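PDB 4PAR: uncharacterized protein AbaSI from Acinetobacter baumannii, which probably recognises and cleaves DNA containing 5-hydroxymethylcytosine, joining a Vsr-like endonuclease domain to an SRA-like domain. Local coordinates for residues A283-K295 with A302-Y314. The protein carries 3 engineered substitutions. Numbering follows the deposited sequence.
Sequences AMYRFMGLYEFQK and AVWKRVKSEVQTY. Engineered in segment 302-314: Ser-309 (natural residue Cys). With nucleotides of chain C.
Arg-306 lays its aliphatic stem across one face of the Tyr-291 ring, CB standing 3.6 Å from the ring centroid and 13° off its normal, a CH-pi contact. The next pair on that face of the sheet repeats the theme: Phe-293 CB sits over the six-membered ring of Trp-304, and the Phe-293 ring, with CG anti to the backbone N (chi1 162°), turns its edge to the indole face, the planes 71° apart. On the reverse face Leu-290 CB touches Val-311 CG1 at 3.6 Å, and the leucine side chain runs alongside that of Lys-308. Val-311 CG2 meanwhile reaches the Phe-287 ring, whose other neighbours include Phe-272 and Ile-183. The strands form an antiparallel hairpin within the SRA-like domain, and a classic beta bulge interrupts it: Val-307 and Lys-308 both face Leu-290, whose O receives Lys-308 N at 3.0 Å and, weakly, Val-307 N. Beyond the bulge, Gln-294 N donates a nearly straight bond to Val-303 O at 2.8 Å. Glu-292 OE2 lies against Val-307 CG1, while its OE1 forms a salt bridge with Lys-268. At the far end of strand 283-295, Tyr-285 OH donates a hydrogen bond at 3.0 Å to OP2 of DA7 of chain C, a DNA backbone phosphate oxygen in the ring plane at its edge.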
# COMPACT_ATOMS: atom_id res chain seq x y z
N ALA F 283 2.78 1.10 16.31
CA ALA F 283 2.43 1.97 17.44
C ALA F 283 3.40 1.81 18.61
O ALA F 283 3.84 0.71 18.93
CB ALA F 283 1.01 1.69 17.89
N MET F 284 3.75 2.94 19.22
CA MET F 284 4.62 2.99 20.39
C MET F 284 4.11 4.03 21.39
O MET F 284 3.24 4.84 21.07
CB MET F 284 6.07 3.30 19.99
CG MET F 284 6.74 2.23 19.15
SD MET F 284 8.53 2.45 19.08
CE MET F 284 8.99 1.98 20.75
N TYR F 285 4.65 4.00 22.61
CA TYR F 285 4.12 4.84 23.67
C TYR F 285 5.20 5.67 24.35
O TYR F 285 6.10 5.13 25.02
CB TYR F 285 3.33 3.97 24.66
CG TYR F 285 2.12 3.37 23.99
CD1 TYR F 285 2.23 2.19 23.26
CD2 TYR F 285 0.89 4.01 24.01
CE1 TYR F 285 1.14 1.65 22.60
CE2 TYR F 285 -0.21 3.48 23.35
CZ TYR F 285 -0.07 2.30 22.65
OH TYR F 285 -1.16 1.76 21.99
N ARG F 286 5.11 6.99 24.18
CA ARG F 286 6.13 7.93 24.63
C ARG F 286 5.71 8.67 25.88
O ARG F 286 4.62 9.24 25.95
CB ARG F 286 6.46 8.93 23.52
CG ARG F 286 7.17 10.19 24.02
CD ARG F 286 7.49 11.15 22.88
NE ARG F 286 8.58 10.66 22.04
CZ ARG F 286 9.86 10.77 22.35
NH1 ARG F 286 10.23 11.36 23.48
NH2 ARG F 286 10.78 10.29 21.54
N PHE F 287 6.59 8.69 26.87
CA PHE F 287 6.29 9.36 28.12
C PHE F 287 6.26 10.86 27.90
O PHE F 287 7.26 11.44 27.50
CB PHE F 287 7.34 8.97 29.17
CG PHE F 287 7.22 9.72 30.46
CD1 PHE F 287 6.12 9.56 31.28
CD2 PHE F 287 8.24 10.57 30.86
CE1 PHE F 287 6.03 10.25 32.47
CE2 PHE F 287 8.15 11.26 32.05
CZ PHE F 287 7.05 11.09 32.86
N MET F 288 5.11 11.48 28.14
CA MET F 288 5.00 12.93 28.03
C MET F 288 5.21 13.68 29.34
O MET F 288 5.52 14.88 29.33
CB MET F 288 3.64 13.31 27.45
CG MET F 288 3.48 12.96 25.98
SD MET F 288 4.87 13.55 25.00
CE MET F 288 4.38 13.04 23.35
N GLY F 289 5.05 13.00 30.47
CA GLY F 289 5.22 13.64 31.76
C GLY F 289 4.24 13.17 32.81
O GLY F 289 3.46 12.24 32.60
N LEU F 290 4.26 13.85 33.96
CA LEU F 290 3.24 13.70 34.99
C LEU F 290 2.40 14.98 35.05
O LEU F 290 2.91 16.05 35.42
CB LEU F 290 3.85 13.40 36.35
CG LEU F 290 2.85 13.26 37.50
CD1 LEU F 290 1.77 12.24 37.15
CD2 LEU F 290 3.55 12.87 38.79
N TYR F 291 1.13 14.83 34.69
CA TYR F 291 0.21 15.95 34.46
C TYR F 291 -0.88 16.05 35.53
O TYR F 291 -1.31 15.04 36.10
CB TYR F 291 -0.44 15.82 33.08
CG TYR F 291 0.46 16.14 31.91
CD1 TYR F 291 1.57 15.34 31.62
CD2 TYR F 291 0.20 17.22 31.07
CE1 TYR F 291 2.39 15.63 30.54
CE2 TYR F 291 1.02 17.51 30.00
CZ TYR F 291 2.12 16.71 29.74
OH TYR F 291 2.94 16.99 28.67
N GLU F 292 -1.33 17.27 35.79
CA GLU F 292 -2.34 17.53 36.81
C GLU F 292 -3.54 18.29 36.23
O GLU F 292 -3.39 19.20 35.41
CB GLU F 292 -1.72 18.32 37.97
CG GLU F 292 -2.54 18.31 39.25
CD GLU F 292 -1.76 18.86 40.43
OE1 GLU F 292 -1.63 18.15 41.44
OE2 GLU F 292 -1.27 20.01 40.33
N PHE F 293 -4.73 17.91 36.69
CA PHE F 293 -6.00 18.43 36.17
C PHE F 293 -6.29 19.84 36.71
O PHE F 293 -6.36 20.04 37.92
CB PHE F 293 -7.12 17.45 36.55
CG PHE F 293 -8.51 18.02 36.49
CD1 PHE F 293 -9.32 17.78 35.40
CD2 PHE F 293 -9.03 18.74 37.55
CE1 PHE F 293 -10.60 18.29 35.35
CE2 PHE F 293 -10.31 19.26 37.51
CZ PHE F 293 -11.10 19.03 36.41
N GLN F 294 -6.41 20.83 35.81
CA GLN F 294 -6.75 22.18 36.27
C GLN F 294 -8.22 22.63 36.09
O GLN F 294 -8.63 23.59 36.73
CB GLN F 294 -5.85 23.20 35.54
CG GLN F 294 -4.36 22.91 35.68
CD GLN F 294 -3.62 24.01 36.42
OE1 GLN F 294 -3.81 25.19 36.14
NE2 GLN F 294 -2.78 23.61 37.36
N LYS F 295 -8.98 21.96 35.22
CA LYS F 295 -10.27 22.54 34.80
C LYS F 295 -11.34 21.60 34.22
O LYS F 295 -11.00 20.65 33.53
CB LYS F 295 -9.96 23.64 33.78
CG LYS F 295 -11.18 24.33 33.20
CD LYS F 295 -10.79 25.62 32.46
CE LYS F 295 -9.43 26.19 32.90
NZ LYS F 295 -9.34 27.67 32.74
N ALA F 302 -11.68 19.37 29.57
CA ALA F 302 -10.64 18.98 30.51
C ALA F 302 -9.28 19.57 30.13
O ALA F 302 -8.92 19.60 28.96
CB ALA F 302 -10.55 17.46 30.59
N VAL F 303 -8.54 20.03 31.13
CA VAL F 303 -7.22 20.60 30.90
C VAL F 303 -6.23 20.04 31.92
O VAL F 303 -6.46 20.12 33.12
CB VAL F 303 -7.24 22.14 30.96
CG1 VAL F 303 -5.83 22.69 31.18
CG2 VAL F 303 -7.84 22.71 29.69
N TRP F 304 -5.14 19.48 31.42
CA TRP F 304 -4.13 18.86 32.26
C TRP F 304 -2.81 19.62 32.12
O TRP F 304 -2.25 19.68 31.03
CB TRP F 304 -3.94 17.38 31.87
CG TRP F 304 -5.23 16.60 31.82
CD1 TRP F 304 -6.13 16.56 30.79
CD2 TRP F 304 -5.77 15.76 32.85
NE1 TRP F 304 -7.19 15.75 31.12
CE2 TRP F 304 -6.99 15.24 32.38
CE3 TRP F 304 -5.33 15.39 34.13
CZ2 TRP F 304 -7.78 14.38 33.13
CZ3 TRP F 304 -6.12 14.53 34.88
CH2 TRP F 304 -7.33 14.04 34.38
N LYS F 305 -2.35 20.20 33.21
CA LYS F 305 -1.08 20.93 33.23
C LYS F 305 0.03 19.99 33.69
O LYS F 305 -0.21 19.13 34.54
CB LYS F 305 -1.17 22.16 34.14
CG LYS F 305 0.10 22.99 34.25
CD LYS F 305 -0.06 24.11 35.26
CE LYS F 305 1.24 24.88 35.45
NZ LYS F 305 2.32 24.02 36.02
N ARG F 306 1.23 20.14 33.14
CA ARG F 306 2.32 19.23 33.48
C ARG F 306 3.13 19.74 34.67
O ARG F 306 3.85 20.73 34.57
CB ARG F 306 3.24 19.02 32.28
CG ARG F 306 4.38 18.04 32.55
CD ARG F 306 5.27 17.89 31.33
NE ARG F 306 6.12 19.06 31.12
CZ ARG F 306 6.86 19.24 30.03
NH1 ARG F 306 6.85 18.34 29.06
NH2 ARG F 306 7.61 20.33 29.91
N VAL F 307 2.98 19.06 35.80
CA VAL F 307 3.69 19.44 37.02
C VAL F 307 4.99 18.68 37.27
O VAL F 307 5.79 19.09 38.11
CB VAL F 307 2.78 19.26 38.25
CG1 VAL F 307 1.62 20.24 38.19
CG2 VAL F 307 2.29 17.82 38.34
N LYS F 308 5.22 17.58 36.54
CA LYS F 308 6.45 16.82 36.78
C LYS F 308 7.03 16.22 35.50
O LYS F 308 6.30 15.76 34.63
CB LYS F 308 6.22 15.72 37.82
CG LYS F 308 6.30 16.20 39.28
CD LYS F 308 6.13 15.06 40.29
CE LYS F 308 7.35 14.14 40.36
NZ LYS F 308 8.55 14.79 40.95
N SER F 309 8.35 16.26 35.39
CA SER F 309 9.05 15.69 34.24
C SER F 309 9.62 14.30 34.50
O SER F 309 10.22 13.69 33.62
CB SER F 309 10.16 16.64 33.79
OG SER F 309 9.64 17.90 33.40
N GLU F 310 9.44 13.80 35.73
CA GLU F 310 9.99 12.50 36.11
C GLU F 310 9.00 11.72 36.96
O GLU F 310 8.32 12.29 37.82
CB GLU F 310 11.31 12.68 36.87
CG GLU F 310 12.38 13.44 36.10
CD GLU F 310 13.64 13.65 36.91
OE1 GLU F 310 13.59 13.48 38.15
OE2 GLU F 310 14.68 13.99 36.31
N VAL F 311 8.92 10.41 36.74
CA VAL F 311 8.05 9.57 37.58
C VAL F 311 8.77 8.31 38.07
O VAL F 311 9.40 7.60 37.29
CB VAL F 311 6.75 9.17 36.85
CG1 VAL F 311 5.81 10.35 36.73
CG2 VAL F 311 7.05 8.58 35.48
N GLN F 312 8.67 8.04 39.37
CA GLN F 312 9.30 6.86 39.94
C GLN F 312 8.60 5.58 39.49
O GLN F 312 7.40 5.60 39.22
CB GLN F 312 9.32 6.96 41.47
CG GLN F 312 7.99 7.35 42.11
CD GLN F 312 8.09 7.55 43.61
OE1 GLN F 312 9.18 7.50 44.18
NE2 GLN F 312 6.95 7.78 44.25
N THR F 313 9.35 4.49 39.39
CA THR F 313 8.78 3.22 38.95
C THR F 313 8.60 2.25 40.12
O THR F 313 9.01 2.55 41.24
CB THR F 313 9.67 2.55 37.89
OG1 THR F 313 10.93 2.20 38.48
CG2 THR F 313 9.91 3.50 36.73
N TYR F 314 8.00 1.09 39.85
CA TYR F 314 7.72 0.12 40.91
C TYR F 314 7.76 -1.32 40.41
O TYR F 314 7.35 -1.62 39.29
CB TYR F 314 6.34 0.40 41.53
CG TYR F 314 6.20 1.78 42.14
CD1 TYR F 314 6.67 2.06 43.42
CD2 TYR F 314 5.58 2.81 41.44
CE1 TYR F 314 6.54 3.32 43.98
CE2 TYR F 314 5.44 4.08 41.99
CZ TYR F 314 5.92 4.32 43.26
OH TYR F 314 5.78 5.58 43.81
P DA C 7 -1.04 -1.68 21.27
OP1 DA C 7 -0.03 -1.55 22.34
OP2 DA C 7 -1.14 -0.65 20.22
O5' DA C 7 -0.87 -3.11 20.56
C5' DA C 7 -0.70 -4.27 21.35
C4' DA C 7 -0.69 -5.51 20.49
O4' DA C 7 -1.98 -5.68 19.86
C3' DA C 7 0.34 -5.51 19.36
O3' DA C 7 1.08 -6.73 19.40
C2' DA C 7 -0.51 -5.41 18.09
C1' DA C 7 -1.81 -6.06 18.52
N9 DA C 7 -2.98 -5.61 17.77
C8 DA C 7 -3.45 -4.33 17.68
N7 DA C 7 -4.54 -4.22 16.96
C5 DA C 7 -4.81 -5.51 16.55
C6 DA C 7 -5.84 -6.06 15.76
N6 DA C 7 -6.82 -5.32 15.22
N1 DA C 7 -5.82 -7.39 15.54
C2 DA C 7 -4.84 -8.12 16.09
N3 DA C 7 -3.82 -7.72 16.85
C4 DA C 7 -3.87 -6.39 17.05